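Local coordinates for protein trans-4-hydroxy-L-proline dehydratase (Clostridioides difficile 70-100-2010, PDB 6VXC) that catalyses the radical-based dehydration of trans-4-hydroxy-L-proline to (S)-1-pyrroline-5-carboxylate as a glycyl radical enzyme, in the anaerobic breakdown of 4-hydroxyproline, at residues Glu171-Arg176 and Ala529-Ile534; Glu274-Ala279 and Gln328-Cys333; Pro311-Asp316 and Gly320-Asp325; Asn764-Ala769 and Asp799-Arg804; Leu779-Ala784 and Asn791-Thr796. One frame throughout, in Å; residues are numbered along the deposited sequence.

Contact 1 of 5, residues Glu171-Arg176 and Ala529-Ile534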
# COMPACT_ATOMS: atom_id res chain seq x y z
N GLU A 171 7.12 2.10 -12.00
CA GLU A 171 5.96 2.86 -12.47
C GLU A 171 4.68 2.22 -11.94
O GLU A 171 4.28 1.15 -12.39
CB GLU A 171 5.92 2.93 -14.00
CG GLU A 171 4.65 3.60 -14.49
CD GLU A 171 4.37 4.89 -13.77
OE1 GLU A 171 5.27 5.74 -13.70
OE2 GLU A 171 3.25 5.07 -13.26
N PHE A 172 4.01 2.90 -11.01
CA PHE A 172 2.88 2.30 -10.32
C PHE A 172 1.65 2.14 -11.21
O PHE A 172 0.85 1.24 -10.97
CB PHE A 172 2.52 3.14 -9.09
CG PHE A 172 3.00 2.55 -7.80
CD1 PHE A 172 4.26 1.98 -7.72
CD2 PHE A 172 2.17 2.52 -6.69
CE1 PHE A 172 4.71 1.41 -6.55
CE2 PHE A 172 2.62 1.95 -5.51
CZ PHE A 172 3.89 1.38 -5.44
N MET A 173 1.50 2.95 -12.26
CA MET A 173 0.26 2.91 -13.01
C MET A 173 0.34 2.05 -14.27
O MET A 173 -0.55 2.11 -15.12
CB MET A 173 -0.20 4.34 -13.35
CG MET A 173 -1.23 4.89 -12.38
SD MET A 173 -0.64 4.87 -10.65
CE MET A 173 0.51 6.23 -10.66
N GLU A 174 1.36 1.19 -14.39
CA GLU A 174 1.46 0.36 -15.59
C GLU A 174 0.45 -0.78 -15.59
O GLU A 174 0.02 -1.21 -16.66
CB GLU A 174 2.88 -0.19 -15.76
CG GLU A 174 3.39 -1.15 -14.68
CD GLU A 174 4.56 -1.99 -15.18
OE1 GLU A 174 5.71 -1.74 -14.73
OE2 GLU A 174 4.33 -2.87 -16.05
N GLN A 175 0.10 -1.32 -14.42
CA GLN A 175 -0.83 -2.44 -14.34
C GLN A 175 -1.97 -2.22 -13.37
O GLN A 175 -2.78 -3.13 -13.16
CB GLN A 175 -0.08 -3.71 -13.95
CG GLN A 175 0.89 -4.22 -15.01
CD GLN A 175 1.73 -5.34 -14.49
OE1 GLN A 175 1.22 -6.24 -13.81
NE2 GLN A 175 3.03 -5.31 -14.79
N ARG A 176 -2.04 -1.06 -12.72
CA ARG A 176 -3.05 -0.77 -11.73
C ARG A 176 -3.42 0.70 -11.83
O ARG A 176 -2.65 1.51 -12.35
CB ARG A 176 -2.59 -1.09 -10.29
CG ARG A 176 -2.08 -2.50 -10.11
CD ARG A 176 -1.86 -2.85 -8.65
NE ARG A 176 -3.12 -3.19 -8.00
CZ ARG A 176 -3.21 -3.62 -6.75
NH1 ARG A 176 -2.12 -3.76 -6.01
NH2 ARG A 176 -4.40 -3.92 -6.25
N ALA A 529 3.70 12.98 -15.37
CA ALA A 529 2.71 13.97 -15.83
C ALA A 529 1.89 13.41 -16.98
O ALA A 529 0.66 13.53 -16.99
CB ALA A 529 3.40 15.28 -16.22
N VAL A 530 2.55 12.79 -17.95
CA VAL A 530 1.84 12.09 -19.02
C VAL A 530 0.87 11.07 -18.43
O VAL A 530 -0.28 10.95 -18.87
CB VAL A 530 2.84 11.43 -19.99
CG1 VAL A 530 2.11 10.49 -20.95
CG2 VAL A 530 3.61 12.50 -20.78
N ILE A 531 1.35 10.27 -17.46
CA ILE A 531 0.52 9.21 -16.89
C ILE A 531 -0.66 9.79 -16.12
O ILE A 531 -1.76 9.24 -16.15
CB ILE A 531 1.39 8.28 -16.01
CG1 ILE A 531 2.33 7.48 -16.92
CG2 ILE A 531 0.54 7.35 -15.15
CD1 ILE A 531 3.46 6.84 -16.19
N GLU A 532 -0.44 10.90 -15.41
CA GLU A 532 -1.53 11.54 -14.70
C GLU A 532 -2.65 11.95 -15.66
O GLU A 532 -3.83 11.77 -15.36
CB GLU A 532 -1.01 12.75 -13.93
CG GLU A 532 -2.01 13.31 -12.96
CD GLU A 532 -1.48 14.46 -12.12
OE1 GLU A 532 -0.26 14.74 -12.15
OE2 GLU A 532 -2.32 15.07 -11.43
N ASN A 533 -2.28 12.49 -16.83
CA ASN A 533 -3.29 12.83 -17.84
C ASN A 533 -4.04 11.60 -18.32
O ASN A 533 -5.27 11.62 -18.45
CB ASN A 533 -2.62 13.51 -19.03
CG ASN A 533 -2.38 14.95 -18.79
OD1 ASN A 533 -3.28 15.76 -18.98
ND2 ASN A 533 -1.18 15.30 -18.37
N ILE A 534 -3.31 10.53 -18.62
CA ILE A 534 -3.93 9.32 -19.14
C ILE A 534 -4.93 8.75 -18.14
O ILE A 534 -6.06 8.41 -18.50
CB ILE A 534 -2.84 8.29 -19.51
CG1 ILE A 534 -2.07 8.76 -20.75
CG2 ILE A 534 -3.43 6.91 -19.68
CD1 ILE A 534 -0.85 7.88 -21.11
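Ile531 pushes its CD1 methyl over one face of the Glu171 carboxylate. Ile531 CD1 lies 3.2 Å from Glu171 CD and almost as near to both oxygens. This is the tight part of the contact. The other branch of the isoleucine is also used: Ile531 CG2 rests 3.6 Å from Met173 CB. Glu171 bends at chi2 (48°), which turns OE2 to Met173 N, where it accepts a bond of 2.9 Å and 164°. OE1 forms a salt bridge with Lys524. The buried carboxylate is therefore gripped through both oxygens while its face takes the methyl group. The contact joins two parts of the pyruvate formate lyase-like domain, the loop between helices 158-166 and 186-189 and the long helix 506-538. On the outer side of the helix Ala529, Val530, Asn533 and Ile534 are partly exposed. There Asn533 ND2 hydrogen-bonds back to Ala529 O at 2.9 Å. Glu532, pointing away from the loop, is buried and accepts from Val653 N and Cys654 N.

Contact 2 of 5, residues Glu274-Ala279 and Gln328-Cys333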
# COMPACT_ATOMS: atom_id res chain seq x y z
N GLU A 274 -28.17 2.15 9.71
CA GLU A 274 -28.82 2.46 10.98
C GLU A 274 -28.25 1.68 12.16
O GLU A 274 -28.43 2.11 13.30
CB GLU A 274 -30.33 2.17 10.89
CG GLU A 274 -31.05 2.94 9.79
CD GLU A 274 -31.16 4.43 10.07
OE1 GLU A 274 -30.94 4.83 11.23
OE2 GLU A 274 -31.44 5.20 9.12
N THR A 275 -27.57 0.57 11.91
CA THR A 275 -27.04 -0.29 12.96
C THR A 275 -25.56 -0.58 12.68
O THR A 275 -25.07 -0.40 11.56
CB THR A 275 -27.82 -1.60 13.05
OG1 THR A 275 -27.53 -2.39 11.89
CG2 THR A 275 -29.35 -1.34 13.12
N TYR A 276 -24.87 -1.05 13.72
CA TYR A 276 -23.47 -1.46 13.61
C TYR A 276 -23.29 -2.52 12.53
O TYR A 276 -22.35 -2.45 11.73
CB TYR A 276 -23.02 -1.97 14.98
CG TYR A 276 -21.64 -2.57 15.16
CD1 TYR A 276 -21.39 -3.89 14.81
CD2 TYR A 276 -20.62 -1.84 15.77
CE1 TYR A 276 -20.16 -4.45 15.03
CE2 TYR A 276 -19.38 -2.40 16.00
CZ TYR A 276 -19.16 -3.71 15.62
OH TYR A 276 -17.95 -4.31 15.83
N HIS A 277 -24.17 -3.52 12.52
CA HIS A 277 -24.16 -4.53 11.47
C HIS A 277 -24.30 -3.88 10.09
O HIS A 277 -23.56 -4.20 9.16
CB HIS A 277 -25.32 -5.49 11.72
CG HIS A 277 -25.29 -6.74 10.90
ND1 HIS A 277 -24.81 -6.78 9.61
CD2 HIS A 277 -25.75 -7.98 11.17
CE1 HIS A 277 -24.94 -8.01 9.14
NE2 HIS A 277 -25.52 -8.75 10.06
N GLN A 278 -25.26 -2.96 9.94
CA GLN A 278 -25.47 -2.31 8.65
C GLN A 278 -24.28 -1.44 8.27
O GLN A 278 -23.97 -1.32 7.08
CB GLN A 278 -26.74 -1.47 8.66
CG GLN A 278 -27.99 -2.32 8.65
CD GLN A 278 -29.23 -1.57 9.06
OE1 GLN A 278 -29.26 -0.34 9.10
NE2 GLN A 278 -30.28 -2.31 9.36
N ALA A 279 -23.63 -0.82 9.26
CA ALA A 279 -22.46 0.01 8.98
C ALA A 279 -21.33 -0.82 8.38
O ALA A 279 -20.65 -0.38 7.45
CB ALA A 279 -22.00 0.73 10.24
N GLN A 328 -17.85 -8.35 18.05
CA GLN A 328 -16.61 -9.01 17.69
C GLN A 328 -16.84 -10.02 16.57
O GLN A 328 -16.02 -10.12 15.65
CB GLN A 328 -15.99 -9.71 18.90
CG GLN A 328 -14.72 -10.44 18.55
CD GLN A 328 -13.94 -10.91 19.78
OE1 GLN A 328 -14.27 -10.55 20.92
NE2 GLN A 328 -12.89 -11.68 19.55
N GLU A 329 -17.95 -10.77 16.65
CA GLU A 329 -18.25 -11.76 15.63
C GLU A 329 -18.38 -11.11 14.25
O GLU A 329 -17.89 -11.64 13.25
CB GLU A 329 -19.53 -12.52 16.00
CG GLU A 329 -19.94 -13.59 14.97
CD GLU A 329 -21.23 -14.34 15.34
OE1 GLU A 329 -21.35 -15.53 14.98
OE2 GLU A 329 -22.12 -13.74 15.95
N LEU A 330 -19.04 -9.95 14.19
CA LEU A 330 -19.20 -9.26 12.91
C LEU A 330 -17.85 -8.80 12.36
O LEU A 330 -17.62 -8.87 11.16
CB LEU A 330 -20.17 -8.09 13.06
CG LEU A 330 -21.63 -8.52 13.19
CD1 LEU A 330 -22.51 -7.40 13.72
CD2 LEU A 330 -22.14 -9.02 11.85
N LEU A 331 -16.96 -8.33 13.24
CA LEU A 331 -15.63 -7.91 12.78
C LEU A 331 -14.78 -9.10 12.36
O LEU A 331 -13.98 -8.97 11.43
CB LEU A 331 -14.93 -7.11 13.87
CG LEU A 331 -15.46 -5.68 13.99
CD1 LEU A 331 -14.84 -4.96 15.16
CD2 LEU A 331 -15.23 -4.92 12.68
N GLU A 332 -14.91 -10.25 13.03
CA GLU A 332 -14.21 -11.43 12.56
C GLU A 332 -14.70 -11.83 11.18
O GLU A 332 -13.91 -12.24 10.32
CB GLU A 332 -14.35 -12.59 13.56
CG GLU A 332 -13.48 -12.36 14.81
CD GLU A 332 -13.52 -13.48 15.87
OE1 GLU A 332 -14.12 -14.55 15.65
OE2 GLU A 332 -12.91 -13.25 16.95
N CYS A 333 -16.00 -11.68 10.94
CA CYS A 333 -16.53 -11.90 9.59
C CYS A 333 -15.89 -10.93 8.60
O CYS A 333 -15.46 -11.34 7.52
CB CYS A 333 -18.05 -11.75 9.58
SG CYS A 333 -18.98 -13.09 10.37
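The His277 ring carries the CD2 methyl of Leu330 over one face. The methyl sits 3.8 Å from the ring centroid and 9° off the normal, a CH-pi contact. The Tyr276 ring is met differently: the CD1 methyl of the same leucine lies at its edge, in plane, with Leu330 CD1 3.8 Å from Tyr276 CD1. Leu330 thus spreads its two branches between the two aromatic side chains. With CG anti to N in both (chi1 175° for Tyr276), these consecutive residues reach across to helix 324-339. Tyr276 OH passes 3.2 Å from Leu331 CD1, the side chains crossing at about a right angle. The contact packs the first turn of helix 276-293. A capping box opens that turn. Thr275 OG1 accepts from Gln278 N at 3.0 Å and 161°, and Gln278 OE1 accepts weakly in return from Thr275 N. Glu274 N adds a stronger bond of 2.8 Å to Gln278 OE1. Phe312 and Tyr313 of helix 305-318 also pack on Tyr276. The interface between the two segments is apolar. Tyr276 OH hydrogen-bonds to Ala327 O within helix 324-339, so the polar end of the tyrosine is satisfied while its ring packs among carbon atoms.

Contact 3 of 5, residues Pro311-Asp316 and Gly320-Asp325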
# COMPACT_ATOMS: atom_id res chain seq x y z
N PRO A 311 -20.03 4.98 17.59
CA PRO A 311 -21.40 5.48 17.81
C PRO A 311 -22.46 4.41 17.59
O PRO A 311 -23.41 4.30 18.39
CB PRO A 311 -21.52 6.64 16.81
CG PRO A 311 -20.10 7.10 16.62
CD PRO A 311 -19.27 5.84 16.67
N PHE A 312 -22.31 3.59 16.55
CA PHE A 312 -23.24 2.50 16.32
C PHE A 312 -23.18 1.48 17.45
O PHE A 312 -24.22 1.02 17.94
CB PHE A 312 -22.91 1.82 14.98
CG PHE A 312 -23.16 2.69 13.76
CD1 PHE A 312 -24.43 2.87 13.27
CD2 PHE A 312 -22.12 3.36 13.16
CE1 PHE A 312 -24.66 3.66 12.16
CE2 PHE A 312 -22.33 4.17 12.06
CZ PHE A 312 -23.60 4.31 11.56
N TYR A 313 -21.97 1.13 17.89
CA TYR A 313 -21.81 0.17 18.97
C TYR A 313 -22.55 0.64 20.21
O TYR A 313 -23.40 -0.08 20.75
CB TYR A 313 -20.32 -0.05 19.28
CG TYR A 313 -20.06 -1.06 20.37
CD1 TYR A 313 -20.23 -2.41 20.13
CD2 TYR A 313 -19.61 -0.66 21.63
CE1 TYR A 313 -19.99 -3.35 21.12
CE2 TYR A 313 -19.37 -1.59 22.63
CZ TYR A 313 -19.56 -2.94 22.36
OH TYR A 313 -19.32 -3.86 23.33
N GLU A 314 -22.27 1.86 20.65
CA GLU A 314 -22.88 2.39 21.86
C GLU A 314 -24.39 2.45 21.73
O GLU A 314 -25.12 2.04 22.64
CB GLU A 314 -22.29 3.77 22.16
CG GLU A 314 -20.83 3.72 22.57
CD GLU A 314 -20.30 5.05 23.06
OE1 GLU A 314 -21.03 6.05 22.94
OE2 GLU A 314 -19.16 5.11 23.56
N ARG A 315 -24.89 2.94 20.59
CA ARG A 315 -26.32 3.00 20.36
C ARG A 315 -26.94 1.61 20.37
O ARG A 315 -27.95 1.36 21.04
CB ARG A 315 -26.57 3.74 19.04
CG ARG A 315 -27.96 4.27 18.77
CD ARG A 315 -27.91 5.46 17.74
NE ARG A 315 -27.04 5.20 16.59
CZ ARG A 315 -26.04 5.98 16.18
NH1 ARG A 315 -25.75 7.12 16.80
NH2 ARG A 315 -25.33 5.64 15.12
N ASP A 316 -26.31 0.66 19.67
CA ASP A 316 -26.90 -0.67 19.52
C ASP A 316 -26.92 -1.44 20.84
O ASP A 316 -27.91 -2.12 21.15
CB ASP A 316 -26.16 -1.46 18.44
CG ASP A 316 -26.54 -1.03 17.00
OD1 ASP A 316 -27.24 -0.00 16.82
OD2 ASP A 316 -26.11 -1.71 16.03
N GLY A 320 -30.18 -2.75 23.17
CA GLY A 320 -30.31 -4.17 23.38
C GLY A 320 -30.27 -5.04 22.15
O GLY A 320 -30.65 -6.21 22.22
N ILE A 321 -29.79 -4.52 21.01
CA ILE A 321 -29.70 -5.32 19.79
C ILE A 321 -28.28 -5.80 19.51
O ILE A 321 -28.06 -6.51 18.52
CB ILE A 321 -30.24 -4.55 18.58
CG1 ILE A 321 -29.40 -3.30 18.28
CG2 ILE A 321 -31.71 -4.18 18.77
CD1 ILE A 321 -29.70 -2.69 16.93
N LEU A 322 -27.32 -5.48 20.36
CA LEU A 322 -25.93 -5.83 20.14
C LEU A 322 -25.26 -6.02 21.48
O LEU A 322 -25.62 -5.37 22.47
CB LEU A 322 -25.19 -4.74 19.35
CG LEU A 322 -23.78 -5.02 18.81
CD1 LEU A 322 -23.81 -6.12 17.76
CD2 LEU A 322 -23.22 -3.77 18.17
N ASP A 323 -24.27 -6.91 21.52
CA ASP A 323 -23.36 -7.00 22.65
C ASP A 323 -21.93 -7.14 22.13
O ASP A 323 -21.69 -7.22 20.92
CB ASP A 323 -23.75 -8.17 23.58
CG ASP A 323 -23.72 -9.52 22.89
OD1 ASP A 323 -23.24 -9.62 21.74
OD2 ASP A 323 -24.13 -10.52 23.52
N ARG A 324 -20.97 -7.18 23.05
CA ARG A 324 -19.57 -7.21 22.64
C ARG A 324 -19.27 -8.43 21.78
O ARG A 324 -18.54 -8.33 20.79
CB ARG A 324 -18.65 -7.20 23.87
CG ARG A 324 -17.20 -6.87 23.54
CD ARG A 324 -16.27 -7.08 24.71
NE ARG A 324 -14.95 -6.47 24.51
CZ ARG A 324 -13.92 -7.06 23.91
NH1 ARG A 324 -12.76 -6.42 23.80
NH2 ARG A 324 -14.05 -8.29 23.44
N ASP A 325 -19.86 -9.58 22.13
CA ASP A 325 -19.59 -10.80 21.39
C ASP A 325 -20.06 -10.70 19.94
O ASP A 325 -19.36 -11.14 19.02
CB ASP A 325 -20.26 -11.99 22.07
CG ASP A 325 -19.46 -12.50 23.26
OD1 ASP A 325 -18.30 -12.08 23.46
OD2 ASP A 325 -20.01 -13.34 23.99
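Asp316 meets two residues of the following turn. Its CB meets Leu322 CB at 3.5 Å, and Ile321 CD1 lies over one face of its carboxylate, 3.6 Å from Asp316 CG. Ile321 holds CG1 between its backbone N and carbonyl carbon (chi1 64°), and this brings the chain over the aspartate. Leu322 CD2 sits 3.8 Å from Tyr313 CD1, and the two side chains cross at about a right angle. The hydroxyl end of the tyrosine reaches Arg324, with Tyr313 OH 3.4 Å from Arg324 CB and Arg324 CA near the ring plane at its edge. Backbone bonds hold the turn beneath these side chains. Ile321 N donates to Asp316 O at 3.1 Å and 150°, and Leu322 N adds a weak bond to the same oxygen. In a second shell, Asp316 OD2 accepts from Tyr276 N, which ties the turn to the start of helix 276-293. Arg324 forms a salt bridge with Asp385 on helix 378-390. Asp323 is the N-cap of helix 324-339, its OD1 accepting from Arg326 N. The bond from Ile321 N and the positive phi of Gly320 (77°) mark the Schellman motif that ends helix 305-318, leading almost directly into a capped second helix.

Contact 4 of 5, residues Asn764-Ala769 and Asp799-Arg804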
# COMPACT_ATOMS: atom_id res chain seq x y z
N ASN A 764 16.47 -20.06 13.91
CA ASN A 764 16.56 -21.46 13.51
C ASN A 764 15.27 -21.96 12.91
O ASN A 764 15.29 -22.80 12.01
CB ASN A 764 16.97 -22.33 14.70
CG ASN A 764 18.31 -21.93 15.27
OD1 ASN A 764 19.23 -21.59 14.54
ND2 ASN A 764 18.42 -21.99 16.59
N VAL A 765 14.12 -21.44 13.36
CA VAL A 765 12.85 -21.79 12.75
C VAL A 765 12.83 -21.36 11.29
O VAL A 765 12.37 -22.10 10.42
CB VAL A 765 11.68 -21.18 13.55
CG1 VAL A 765 10.37 -21.35 12.81
CG2 VAL A 765 11.59 -21.82 14.94
N LEU A 766 13.29 -20.14 11.00
CA LEU A 766 13.27 -19.68 9.62
C LEU A 766 14.20 -20.53 8.77
O LEU A 766 13.87 -20.88 7.63
CB LEU A 766 13.68 -18.21 9.53
CG LEU A 766 12.72 -17.11 10.02
CD1 LEU A 766 12.57 -15.94 9.07
CD2 LEU A 766 11.39 -17.63 10.49
N LEU A 767 15.38 -20.86 9.30
CA LEU A 767 16.32 -21.70 8.56
C LEU A 767 15.74 -23.08 8.30
O LEU A 767 15.88 -23.63 7.20
CB LEU A 767 17.63 -21.79 9.32
CG LEU A 767 18.40 -20.47 9.44
CD1 LEU A 767 19.62 -20.64 10.30
CD2 LEU A 767 18.79 -19.95 8.07
N GLU A 768 15.05 -23.66 9.29
CA GLU A 768 14.37 -24.93 9.07
C GLU A 768 13.28 -24.79 8.03
O GLU A 768 13.09 -25.69 7.20
CB GLU A 768 13.77 -25.44 10.39
CG GLU A 768 14.66 -26.41 11.14
CD GLU A 768 15.06 -27.60 10.27
OE1 GLU A 768 16.27 -27.86 10.14
OE2 GLU A 768 14.17 -28.25 9.67
N ALA A 769 12.55 -23.68 8.05
CA ALA A 769 11.49 -23.49 7.07
C ALA A 769 12.04 -23.44 5.65
O ALA A 769 11.35 -23.83 4.71
CB ALA A 769 10.69 -22.22 7.38
N ASP A 799 16.33 -14.41 2.93
CA ASP A 799 17.65 -14.15 3.48
C ASP A 799 17.83 -12.69 3.90
O ASP A 799 18.62 -12.40 4.81
CB ASP A 799 18.73 -14.54 2.47
CG ASP A 799 18.86 -16.07 2.31
OD1 ASP A 799 18.27 -16.80 3.13
OD2 ASP A 799 19.57 -16.51 1.39
N GLU A 800 17.16 -11.75 3.23
CA GLU A 800 17.22 -10.36 3.67
C GLU A 800 16.64 -10.24 5.08
O GLU A 800 17.29 -9.70 5.99
CB GLU A 800 16.47 -9.47 2.67
CG GLU A 800 16.61 -7.95 2.88
CD GLU A 800 15.62 -7.38 3.92
OE1 GLU A 800 16.05 -6.91 4.98
OE2 GLU A 800 14.40 -7.40 3.66
N ILE A 801 15.47 -10.84 5.31
CA ILE A 801 14.81 -10.77 6.61
C ILE A 801 15.66 -11.43 7.69
O ILE A 801 15.81 -10.89 8.80
CB ILE A 801 13.41 -11.42 6.52
CG1 ILE A 801 12.50 -10.57 5.63
CG2 ILE A 801 12.82 -11.68 7.95
CD1 ILE A 801 11.26 -11.26 5.17
N ILE A 802 16.23 -12.60 7.39
CA ILE A 802 17.06 -13.31 8.35
C ILE A 802 18.30 -12.50 8.71
O ILE A 802 18.83 -12.63 9.82
CB ILE A 802 17.46 -14.69 7.78
CG1 ILE A 802 16.23 -15.59 7.65
CG2 ILE A 802 18.52 -15.32 8.66
CD1 ILE A 802 16.45 -16.86 6.82
N GLY A 803 18.83 -11.72 7.77
CA GLY A 803 20.01 -10.91 8.00
C GLY A 803 19.77 -9.64 8.77
O GLY A 803 20.75 -8.98 9.15
N ARG A 804 18.52 -9.27 9.03
CA ARG A 804 18.26 -8.06 9.79
C ARG A 804 18.80 -8.22 11.21
O ARG A 804 18.89 -9.32 11.75
CB ARG A 804 16.76 -7.73 9.80
CG ARG A 804 16.18 -7.42 8.43
CD ARG A 804 14.68 -7.19 8.48
NE ARG A 804 14.07 -7.07 7.15
CZ ARG A 804 12.76 -6.93 6.94
NH1 ARG A 804 11.91 -6.90 7.97
NH2 ARG A 804 12.30 -6.83 5.70
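Leu766 and Ile802 slide past each other between two nearly antiparallel helices of the glycyl radical domain. The short axes of 764-769 and 799-803 run at 164° and approach to 10.9 Å. Asp799 points away from the other helix. Its OD2 forms a salt bridge with Arg795, and its OD1 accepts from Gln770 NE2, so the aspartate ties helix 795-803 to the C-terminal end of helix 763-771 beside the apolar strip. Glu800 lies outside the interface and receives Lys696 and His668 on its carboxylate. Ile801 faces the partner helix but only grazes it, with its CG2 4.4 Å from Leu766 CD1. Ile802 carries the contact. Its CG1, anti to the carbonyl carbon (chi1 -66°), lies 3.9 Å from Leu766 CD1. One atom further, Ile802 CD1 reaches 4.1 Å from Leu767 CD2, which crosses it obliquely. The contacts between the two segments are carbon to carbon, at ordinary van der Waals distances. Arg804 leaves helical geometry and turns back to grip Glu800 side-on. Arg804 NE forms a salt bridge with Glu800 OE1 at 2.9 Å and 170°. Arg804 NH2 reaches the syn lone pair of Glu800 OE2 at 3.0 Å. Over one face of this flat guanidinium, toward its rim, Ile801 CG1 sits 3.7 Å above the plane.

Contact 5 of 5, residues Leu779-Ala784 and Asn791-Thr796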
# COMPACT_ATOMS: atom_id res chain seq x y z
N LEU A 779 3.98 -20.28 8.93
CA LEU A 779 4.95 -19.32 9.44
C LEU A 779 4.78 -17.98 8.74
O LEU A 779 4.87 -17.91 7.51
CB LEU A 779 6.36 -19.86 9.23
CG LEU A 779 7.53 -18.97 9.62
CD1 LEU A 779 7.48 -18.65 11.11
CD2 LEU A 779 8.83 -19.63 9.22
N ILE A 780 4.53 -16.93 9.51
CA ILE A 780 4.31 -15.58 9.01
C ILE A 780 5.38 -14.66 9.60
O ILE A 780 5.71 -14.78 10.78
CB ILE A 780 2.90 -15.08 9.38
CG1 ILE A 780 1.83 -15.93 8.67
CG2 ILE A 780 2.76 -13.57 9.12
CD1 ILE A 780 0.43 -15.69 9.17
N VAL A 781 5.94 -13.77 8.77
CA VAL A 781 6.93 -12.80 9.23
C VAL A 781 6.57 -11.42 8.70
O VAL A 781 5.73 -11.26 7.81
CB VAL A 781 8.39 -13.15 8.82
CG1 VAL A 781 8.82 -14.45 9.45
CG2 VAL A 781 8.54 -13.20 7.33
N ARG A 782 7.22 -10.40 9.27
CA ARG A 782 7.08 -9.03 8.82
C ARG A 782 8.06 -8.75 7.69
O ARG A 782 9.26 -9.00 7.83
CB ARG A 782 7.32 -8.05 9.97
CG ARG A 782 6.82 -6.63 9.68
CD ARG A 782 5.29 -6.60 9.57
NE ARG A 782 4.79 -5.27 9.29
CZ ARG A 782 3.50 -4.93 9.24
NH1 ARG A 782 3.16 -3.67 8.98
NH2 ARG A 782 2.56 -5.83 9.48
N VAL A 783 7.55 -8.24 6.57
CA VAL A 783 8.38 -7.93 5.41
C VAL A 783 8.70 -6.44 5.46
O VAL A 783 9.72 -6.05 6.02
CB VAL A 783 7.69 -8.36 4.11
CG1 VAL A 783 8.56 -8.05 2.91
CG2 VAL A 783 7.42 -9.85 4.16
N ALA A 784 7.83 -5.59 4.91
CA ALA A 784 8.05 -4.15 5.02
C ALA A 784 6.71 -3.44 4.87
O ALA A 784 6.24 -3.22 3.75
CB ALA A 784 9.06 -3.66 3.99
N ASN A 791 6.91 -18.71 3.32
CA ASN A 791 6.97 -19.53 2.11
C ASN A 791 6.55 -18.78 0.84
O ASN A 791 6.77 -19.30 -0.25
CB ASN A 791 6.08 -20.78 2.25
CG ASN A 791 6.66 -21.83 3.19
OD1 ASN A 791 7.83 -21.77 3.56
ND2 ASN A 791 5.85 -22.83 3.53
N ASN A 792 5.92 -17.61 0.95
CA ASN A 792 5.59 -16.79 -0.22
C ASN A 792 6.76 -15.92 -0.67
O ASN A 792 6.61 -15.19 -1.65
CB ASN A 792 4.39 -15.89 0.05
CG ASN A 792 3.07 -16.64 0.01
OD1 ASN A 792 2.98 -17.70 -0.60
ND2 ASN A 792 2.05 -16.09 0.64
N LEU A 793 7.88 -15.95 0.03
CA LEU A 793 8.99 -15.06 -0.25
C LEU A 793 10.08 -15.78 -1.03
O LEU A 793 10.33 -16.97 -0.83
CB LEU A 793 9.54 -14.50 1.06
CG LEU A 793 8.49 -14.05 2.09
CD1 LEU A 793 9.18 -13.63 3.35
CD2 LEU A 793 7.60 -12.91 1.57
N SER A 794 10.72 -15.06 -1.94
CA SER A 794 11.88 -15.61 -2.63
C SER A 794 12.99 -15.90 -1.62
O SER A 794 13.02 -15.34 -0.52
CB SER A 794 12.41 -14.64 -3.68
OG SER A 794 13.14 -13.59 -3.06
N ARG A 795 13.90 -16.78 -2.01
CA ARG A 795 15.05 -17.07 -1.16
C ARG A 795 15.82 -15.79 -0.82
O ARG A 795 16.31 -15.62 0.30
CB ARG A 795 15.95 -18.10 -1.84
CG ARG A 795 17.26 -18.34 -1.13
CD ARG A 795 17.04 -18.87 0.27
NE ARG A 795 18.31 -18.88 0.99
CZ ARG A 795 19.02 -19.96 1.29
NH1 ARG A 795 18.58 -21.17 0.95
NH2 ARG A 795 20.17 -19.81 1.93
N THR A 796 15.97 -14.89 -1.79
CA THR A 796 16.69 -13.65 -1.54
C THR A 796 15.98 -12.81 -0.48
O THR A 796 16.62 -12.31 0.45
CB THR A 796 16.84 -12.86 -2.84
OG1 THR A 796 17.56 -13.65 -3.80
CG2 THR A 796 17.57 -11.57 -2.59
O HOH W 1 5.10 -19.82 5.47
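Leu793 points its side chain at Val781 and Val783 and spends one methyl on each. Its CB leaves the backbone toward the strand. CB carries CG with chi1 of -43°, beside the backbone N, but neither atom comes close to the other segment. The branches beyond CG do the touching. Leu793 CD1 lies 4.1 Å from Val781 CG2, and Leu793 CD2 lies 4.0 Å from Val783 CG2. Val781 lies in strand 780-782, paired antiparallel with 787-789 as a beta hairpin. Val783 follows it in the turn toward Gly785, the residue that becomes the glycyl radical in the active enzyme, though not in this structure. Gln798 and Ile801 of helix 795-803 also touch Leu793. At the base of the hairpin a water bridges the segments. It donates to Leu779 O at 2.8 Å and accepts from Asn791 N at 3.0 Å. Past the leucine, Ser794 caps helix 795-803, its OG accepting from Leu797 N.

How the contacts relate
The contacts fall into two clusters and one single site. Contacts 2 and 3 have centres 9 Å apart, share helix 324-339 and touch where Leu322 CD2 lies 3.6 Å from Tyr276 CG. Contacts 4 and 5 are also 9 Å apart between centres. Ile801 CD1 packs 3.6 Å from Leu793 CD1, and Arg804 NH2 probably hydrogen-bonds to Val783 O at 2.7 Å. Contact 5 is near the reaction centre: the side chain of Val783 is about 9 Å from that of Cys454, the probable thiyl radical residue. In contact 1, Met173 lies about 12 Å from Glu456, the probable proton acceptor, side chain to side chain. Contacts 2, 3 and 4 lie away from the annotated sites.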